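Local coordinates for cell division control protein 13 (PDB 4HCE) that helps maintain yeast telomeres, its OB2 domain forming a dimer that is required for productive Stn1 binding, at residues 6-11 and 15-20; 32-37 and 73-78; 43-48 and 58-63. All coordinates share one frame; numbering follows the deposited sequence.

In the fold
Contacts 1 and 3 lie side by side, their centres about 11 Å apart, while contact 2 sits across the centre of the chain, about 25 Å from contact 1 and 21 Å from contact 3, centre to centre. Contact 1 closes first along the chain; contact 2 then spans a long loop inside which contact 3 is nested. Strands 16-27 and 42-47, which carry contacts 1 and 3, are neighbours in the OB-fold sheet, and Leu19 packs on Phe46 between them. Contact 2 instead joins helix 72-79 to the loop before strand 42-47. Residues in all three regions meet the second subunit, most extensively around contact 3, consistent with the domain's dimeric state.

Contact 1 of 3, residues 6-11 and 15-20; sequences EQLSLA and SVERLE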
# COMPACT_ATOMS: atom_id res chain seq x y z
N GLU B 6 3.02 15.09 -3.94
CA GLU B 6 4.27 15.05 -3.23
C GLU B 6 4.19 15.88 -1.94
O GLU B 6 4.61 15.41 -0.89
CB GLU B 6 5.44 15.48 -4.13
CG GLU B 6 5.54 14.59 -5.37
CD GLU B 6 6.52 15.08 -6.41
OE1 GLU B 6 6.11 15.30 -7.58
OE2 GLU B 6 7.72 15.22 -6.08
N GLN B 7 3.61 17.07 -1.99
CA GLN B 7 3.45 17.86 -0.75
C GLN B 7 2.41 17.27 0.18
O GLN B 7 2.64 17.21 1.39
CB GLN B 7 3.21 19.34 -1.06
CG GLN B 7 4.46 19.96 -1.68
CD GLN B 7 5.59 20.07 -0.69
OE1 GLN B 7 5.40 20.55 0.44
NE2 GLN B 7 6.78 19.63 -1.10
N LEU B 8 1.30 16.76 -0.35
CA LEU B 8 0.35 16.05 0.53
C LEU B 8 0.96 14.90 1.29
O LEU B 8 0.54 14.60 2.42
CB LEU B 8 -0.86 15.51 -0.25
CG LEU B 8 -2.00 16.47 -0.48
CD1 LEU B 8 -3.09 15.70 -1.22
CD2 LEU B 8 -2.50 16.99 0.87
N SER B 9 1.92 14.20 0.67
CA SER B 9 2.52 13.01 1.29
C SER B 9 3.44 13.35 2.45
O SER B 9 3.92 12.46 3.13
CB SER B 9 3.26 12.16 0.25
OG SER B 9 2.35 11.86 -0.81
N LEU B 10 3.68 14.64 2.64
CA LEU B 10 4.46 15.15 3.75
C LEU B 10 3.59 15.66 4.90
O LEU B 10 4.14 16.06 5.92
CB LEU B 10 5.39 16.26 3.23
CG LEU B 10 6.40 15.78 2.17
CD1 LEU B 10 7.17 16.96 1.60
CD2 LEU B 10 7.35 14.71 2.70
N ALA B 11 2.26 15.63 4.73
CA ALA B 11 1.28 16.15 5.71
C ALA B 11 1.35 15.42 7.05
O ALA B 11 1.39 14.19 7.09
CB ALA B 11 -0.14 16.09 5.16
N SER B 15 -3.90 16.39 9.88
CA SER B 15 -4.30 17.17 8.70
C SER B 15 -5.58 16.64 8.11
O SER B 15 -5.78 15.43 7.98
CB SER B 15 -3.24 17.15 7.59
OG SER B 15 -1.99 17.56 8.06
N VAL B 16 -6.43 17.57 7.69
CA VAL B 16 -7.64 17.23 6.95
C VAL B 16 -7.60 17.97 5.60
O VAL B 16 -7.44 19.20 5.55
CB VAL B 16 -8.92 17.58 7.77
CG1 VAL B 16 -10.19 17.16 7.04
CG2 VAL B 16 -8.88 16.92 9.14
N GLU B 17 -7.75 17.22 4.52
CA GLU B 17 -7.79 17.82 3.18
C GLU B 17 -9.05 17.47 2.41
O GLU B 17 -9.56 16.34 2.48
CB GLU B 17 -6.57 17.41 2.34
CG GLU B 17 -5.23 17.91 2.88
CD GLU B 17 -4.99 19.42 2.70
OE1 GLU B 17 -5.68 20.08 1.89
OE2 GLU B 17 -4.10 19.98 3.39
N ARG B 18 -9.53 18.45 1.65
CA ARG B 18 -10.60 18.21 0.70
C ARG B 18 -10.03 18.07 -0.71
O ARG B 18 -9.35 18.96 -1.20
CB ARG B 18 -11.64 19.32 0.74
CG ARG B 18 -12.85 19.05 -0.16
CD ARG B 18 -13.90 20.12 0.02
NE ARG B 18 -14.34 20.15 1.41
CZ ARG B 18 -14.97 21.16 2.00
NH1 ARG B 18 -15.25 22.27 1.31
NH2 ARG B 18 -15.31 21.06 3.28
N LEU B 19 -10.31 16.94 -1.34
CA LEU B 19 -9.82 16.73 -2.69
C LEU B 19 -11.00 16.48 -3.60
O LEU B 19 -12.03 15.94 -3.19
CB LEU B 19 -8.81 15.56 -2.74
CG LEU B 19 -7.65 15.57 -1.72
CD1 LEU B 19 -6.94 14.25 -1.69
CD2 LEU B 19 -6.61 16.65 -2.00
N GLU B 20 -10.83 16.88 -4.85
CA GLU B 20 -11.83 16.71 -5.87
C GLU B 20 -11.16 16.15 -7.12
O GLU B 20 -10.02 16.49 -7.43
CB GLU B 20 -12.58 18.02 -6.14
CG GLU B 20 -13.82 17.83 -7.07
CD GLU B 20 -13.47 17.74 -8.57
OE1 GLU B 20 -14.35 17.32 -9.36
OE2 GLU B 20 -12.31 18.08 -8.97
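The flat group of this contact is the carboxylate of Glu17, and Leu8 CD2 sits above its plane on the CG side, 3.9 Å from Glu17 CD, without covering the oxygens. The same methyl comes still closer to the aliphatic part of the chain, 3.5 Å from Glu17 CG. The contact packs the N-terminal helix against strand 16-27, the first strand of the OB fold. In Glu17, chi1 (-64°) sets CG beside the backbone N and the bend at chi2 (-73°) places CD, and the two side chains cross at a slant. Leu8 divides its two methyls: while CD2 serves Glu17, CD1 meets Leu19 tip to tip, 3.7 Å from Leu19 CD2 and 4.1 Å from Leu19 CD1. Glu17 and Leu19, two apart on the strand, thus both reach Leu8.

A type I turn from Leu8 to Ala11 reverses the chain, with Ala11 N bonded to Leu8 O at 3.1 Å. Trp123 of strand 120-129 touches Leu8, Ala11, Ser15 and Glu17, and backbone bonds from Ser15, Glu17 and Leu19 tie this strand to strand 101-110. Ser15 OG bonds to Ser12 O, and the same hydroxyl oxygen lies 3.7 Å from Ala11 CB.

Contact 2 of 3, residues 32-37 and 73-78; sequences ASINEF and ERICEL
Ile34 and Cys76 mark the closest backbone approach, 7.8 Å between their CA atoms, where a short 3-10 segment (34-36) in the loop between strands 16-27 and 42-47 meets helix 72-79 of the OB fold. Ile34 CD1 does most of the reaching: it lies 3.7 Å from Ile75 CG2 and the same distance from Cys76 SG, as the two isoleucine side chains run past each other in opposite directions. With CG1 turned away from its backbone N (chi1 -169°), Ile34 extends this branch to the helix.

The other methyl of Ile75, CD1, crosses to Phe37 at about a right angle and stands over one face of the ring, 4.2 Å from the centroid and 28° off the normal, a CH-pi contact. Glu36 CB borders the opposite face near the rim, while Phe31 pairs edge-to-face with Phe37, so the ring is confined from several directions. Ile75 also reaches Ile69 and Leu42 of the sheet.

Polar bonds lie within the segments or lead elsewhere, as from Arg74 NH2 to Leu125 O. Ser33 OG receives Asn35 N at 2.9 Å in an ST turn, and Arg74 NH1 is salt-bridged to Glu77 OE1 at 2.7 Å, close to the guanidinium plane but from above the carboxylate. Loop and helix are therefore joined by methyl, sulfur and ring packing, which depends on fit and exclusion of water rather than directional bonds.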
# COMPACT_ATOMS: atom_id res chain seq x y z
N ALA B 32 -14.34 -10.68 -3.06
CA ALA B 32 -15.68 -11.23 -3.13
C ALA B 32 -16.59 -10.93 -1.91
O ALA B 32 -17.80 -10.97 -2.05
CB ALA B 32 -15.62 -12.73 -3.39
N SER B 33 -16.01 -10.66 -0.75
CA SER B 33 -16.80 -10.41 0.45
C SER B 33 -16.02 -9.54 1.41
O SER B 33 -14.83 -9.31 1.22
CB SER B 33 -17.24 -11.72 1.15
OG SER B 33 -16.31 -12.13 2.17
N ILE B 34 -16.71 -9.07 2.45
CA ILE B 34 -16.12 -8.32 3.54
C ILE B 34 -15.01 -9.09 4.27
O ILE B 34 -14.13 -8.49 4.87
CB ILE B 34 -17.22 -7.85 4.55
CG1 ILE B 34 -16.66 -6.84 5.57
CG2 ILE B 34 -17.88 -9.05 5.26
CD1 ILE B 34 -16.19 -5.52 4.96
N ASN B 35 -15.07 -10.42 4.21
CA ASN B 35 -14.11 -11.28 4.92
C ASN B 35 -12.67 -11.13 4.44
O ASN B 35 -11.74 -11.41 5.19
CB ASN B 35 -14.52 -12.76 4.85
CG ASN B 35 -15.87 -13.02 5.49
OD1 ASN B 35 -16.24 -12.40 6.49
ND2 ASN B 35 -16.62 -13.95 4.90
N GLU B 36 -12.51 -10.67 3.20
CA GLU B 36 -11.20 -10.40 2.60
C GLU B 36 -10.41 -9.36 3.38
O GLU B 36 -9.19 -9.29 3.26
CB GLU B 36 -11.37 -9.85 1.18
CG GLU B 36 -12.52 -10.47 0.40
CD GLU B 36 -12.12 -11.69 -0.37
OE1 GLU B 36 -11.09 -11.62 -1.06
OE2 GLU B 36 -12.82 -12.72 -0.30
N PHE B 37 -11.12 -8.55 4.18
CA PHE B 37 -10.53 -7.42 4.88
C PHE B 37 -10.33 -7.63 6.37
O PHE B 37 -10.26 -6.66 7.14
CB PHE B 37 -11.32 -6.13 4.54
CG PHE B 37 -11.41 -5.88 3.07
CD1 PHE B 37 -10.29 -5.43 2.35
CD2 PHE B 37 -12.56 -6.20 2.37
CE1 PHE B 37 -10.35 -5.25 0.98
CE2 PHE B 37 -12.63 -6.03 1.00
CZ PHE B 37 -11.52 -5.55 0.29
N GLU B 73 -15.74 -2.54 9.41
CA GLU B 73 -16.89 -1.82 9.88
C GLU B 73 -17.07 -0.51 9.10
O GLU B 73 -18.18 -0.16 8.71
CB GLU B 73 -16.75 -1.54 11.39
CG GLU B 73 -17.84 -0.64 11.95
CD GLU B 73 -17.61 -0.24 13.40
OE1 GLU B 73 -18.60 0.11 14.06
OE2 GLU B 73 -16.45 -0.27 13.89
N ARG B 74 -15.97 0.19 8.89
CA ARG B 74 -15.98 1.40 8.10
C ARG B 74 -16.30 1.13 6.62
O ARG B 74 -17.01 1.88 5.99
CB ARG B 74 -14.67 2.17 8.28
CG ARG B 74 -14.55 3.43 7.45
CD ARG B 74 -15.64 4.43 7.82
NE ARG B 74 -15.31 5.74 7.26
CZ ARG B 74 -16.14 6.76 7.18
NH1 ARG B 74 -17.39 6.64 7.61
NH2 ARG B 74 -15.73 7.90 6.65
N ILE B 75 -15.77 0.03 6.09
CA ILE B 75 -16.10 -0.40 4.73
C ILE B 75 -17.61 -0.62 4.58
O ILE B 75 -18.22 -0.18 3.60
CB ILE B 75 -15.34 -1.69 4.35
CG1 ILE B 75 -13.83 -1.40 4.22
CG2 ILE B 75 -15.89 -2.35 3.08
CD1 ILE B 75 -12.99 -2.65 4.02
N CYS B 76 -18.20 -1.30 5.56
CA CYS B 76 -19.63 -1.60 5.57
C CYS B 76 -20.49 -0.35 5.65
O CYS B 76 -21.46 -0.20 4.89
CB CYS B 76 -19.98 -2.58 6.69
SG CYS B 76 -19.41 -4.23 6.28
N GLU B 77 -20.13 0.55 6.55
CA GLU B 77 -20.84 1.81 6.75
C GLU B 77 -20.98 2.58 5.44
O GLU B 77 -22.06 3.11 5.14
CB GLU B 77 -20.10 2.66 7.78
CG GLU B 77 -20.70 4.04 8.02
CD GLU B 77 -19.99 4.79 9.14
OE1 GLU B 77 -18.74 4.90 9.13
OE2 GLU B 77 -20.67 5.28 10.05
N LEU B 78 -19.88 2.62 4.68
CA LEU B 78 -19.80 3.39 3.45
C LEU B 78 -20.50 2.67 2.30
O LEU B 78 -21.27 3.28 1.55
CB LEU B 78 -18.32 3.67 3.08
CG LEU B 78 -17.54 4.62 3.99
CD1 LEU B 78 -16.04 4.59 3.70
CD2 LEU B 78 -18.07 6.05 3.87

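Contact 3 of 3, residues 43-48 and 58-63; sequences KLYFTQ and LVPGVN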
# COMPACT_ATOMS: atom_id res chain seq x y z
N LYS B 43 -7.80 -0.02 -0.11
CA LYS B 43 -7.17 1.24 -0.48
C LYS B 43 -7.81 1.78 -1.76
O LYS B 43 -8.13 1.01 -2.69
CB LYS B 43 -5.67 1.05 -0.71
CG LYS B 43 -4.91 0.65 0.55
CD LYS B 43 -3.61 -0.06 0.22
CE LYS B 43 -3.36 -1.23 1.15
NZ LYS B 43 -2.29 -1.00 2.17
N LEU B 44 -8.02 3.10 -1.79
CA LEU B 44 -8.51 3.76 -3.01
C LEU B 44 -7.45 4.70 -3.56
O LEU B 44 -6.68 5.29 -2.80
CB LEU B 44 -9.80 4.53 -2.74
CG LEU B 44 -10.92 3.74 -2.06
CD1 LEU B 44 -12.08 4.69 -1.84
CD2 LEU B 44 -11.37 2.53 -2.87
N TYR B 45 -7.42 4.85 -4.88
CA TYR B 45 -6.52 5.79 -5.51
C TYR B 45 -7.30 6.93 -6.11
O TYR B 45 -8.20 6.73 -6.93
CB TYR B 45 -5.62 5.11 -6.56
CG TYR B 45 -4.83 4.04 -5.89
CD1 TYR B 45 -3.88 4.37 -4.94
CD2 TYR B 45 -5.11 2.68 -6.11
CE1 TYR B 45 -3.18 3.41 -4.26
CE2 TYR B 45 -4.42 1.70 -5.42
CZ TYR B 45 -3.46 2.07 -4.49
OH TYR B 45 -2.74 1.12 -3.81
N PHE B 46 -6.87 8.12 -5.73
CA PHE B 46 -7.52 9.36 -6.07
C PHE B 46 -6.56 10.33 -6.74
O PHE B 46 -5.42 10.48 -6.32
CB PHE B 46 -8.12 9.97 -4.82
CG PHE B 46 -8.89 11.22 -5.06
CD1 PHE B 46 -10.27 11.20 -5.22
CD2 PHE B 46 -8.23 12.42 -5.11
CE1 PHE B 46 -10.97 12.37 -5.46
CE2 PHE B 46 -8.91 13.58 -5.34
CZ PHE B 46 -10.28 13.56 -5.51
N THR B 47 -7.04 10.96 -7.80
CA THR B 47 -6.29 12.00 -8.52
C THR B 47 -7.21 12.94 -9.32
O THR B 47 -8.28 12.53 -9.78
CB THR B 47 -5.21 11.42 -9.48
OG1 THR B 47 -4.36 12.49 -9.93
CG2 THR B 47 -5.84 10.73 -10.69
N GLN B 48 -6.77 14.20 -9.46
CA GLN B 48 -7.41 15.13 -10.41
C GLN B 48 -6.47 15.41 -11.61
O GLN B 48 -6.75 16.27 -12.45
CB GLN B 48 -7.76 16.43 -9.69
CG GLN B 48 -6.54 17.20 -9.20
CD GLN B 48 -6.87 18.56 -8.58
OE1 GLN B 48 -5.96 19.26 -8.12
NE2 GLN B 48 -8.14 18.95 -8.59
N LEU B 58 -0.13 4.62 -12.21
CA LEU B 58 -0.33 5.27 -10.92
C LEU B 58 0.95 5.17 -10.11
O LEU B 58 1.61 4.12 -10.09
CB LEU B 58 -1.47 4.60 -10.16
CG LEU B 58 -2.88 4.71 -10.73
CD1 LEU B 58 -3.89 4.10 -9.76
CD2 LEU B 58 -3.18 6.17 -11.00
N VAL B 59 1.30 6.26 -9.45
CA VAL B 59 2.34 6.22 -8.44
C VAL B 59 1.88 7.05 -7.23
O VAL B 59 1.92 8.28 -7.25
CB VAL B 59 3.79 6.48 -9.02
CG1 VAL B 59 3.79 7.40 -10.23
CG2 VAL B 59 4.80 6.90 -7.98
N PRO B 60 1.32 6.35 -6.21
CA PRO B 60 0.83 6.94 -4.96
C PRO B 60 1.88 7.82 -4.32
O PRO B 60 3.03 7.41 -4.17
CB PRO B 60 0.58 5.73 -4.06
CG PRO B 60 0.33 4.59 -5.01
CD PRO B 60 1.06 4.90 -6.29
N GLY B 61 1.50 9.05 -3.98
CA GLY B 61 2.45 9.97 -3.39
C GLY B 61 3.13 10.87 -4.39
O GLY B 61 3.80 11.81 -3.99
N VAL B 62 3.01 10.57 -5.68
CA VAL B 62 3.50 11.52 -6.69
C VAL B 62 2.43 11.91 -7.70
O VAL B 62 2.37 13.04 -8.14
CB VAL B 62 4.88 11.11 -7.32
CG1 VAL B 62 5.40 9.80 -6.77
CG2 VAL B 62 4.88 11.14 -8.85
N ASN B 63 1.52 10.98 -7.96
CA ASN B 63 0.61 11.00 -9.09
C ASN B 63 -0.83 11.08 -8.65
O ASN B 63 -1.70 11.45 -9.41
CB ASN B 63 0.70 9.63 -9.75
CG ASN B 63 0.70 9.74 -11.20
OD1 ASN B 63 0.75 10.85 -11.70
ND2 ASN B 63 0.66 8.65 -11.89
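Strand 42-47 of the OB-fold sheet and the loop that leads on to strand 65-69 meet here, with Tyr45 and Thr47 of the strand facing Leu58, Pro60 and Asn63 of the loop. Leu58 CD1 lies obliquely against the base of the tyrosine, 3.8 Å from Tyr45 CB and 4.0 Å from Tyr45 CG. Farther out, Pro60 CG approaches Tyr45 CE1 at 3.8 Å, so leucine and proline support different parts of one side chain.

The polar link is the hydrogen bond that Thr47 OG1 gives to Asn63 O, 2.9 Å long. The hydroxyl approaches in the carbonyl plane, with a C=O...donor angle of 151°. Rotation of OG1 to the side facing away from the backbone N (chi1 -169°) directs it at the loop. Thr47 OG1 also bonds to Leu49 N, which gives this buried oxygen a second firm partner. A valine in place of Thr47 would probably leave Asn63 O without this donor and Leu49 N without its acceptor, and the end of the loop less firmly held to the strand. Within the loop, Val59 O receives both Val62 N, at 3.0 Å, and Asn63 N, at 2.8 Å, which closes a tight bend through Gly61.

Strand 42-47 lies between strands 16-27 and 65-69, Leu58 packing on Val24 and Tyr45 on Asn27 and Glu66. Beyond the chain, Tyr45 and Leu58 touch Met120 of the second subunit, and the Leu58 backbone hydrogen-bonds to that subunit, placing this loop and strand at the dimer interface.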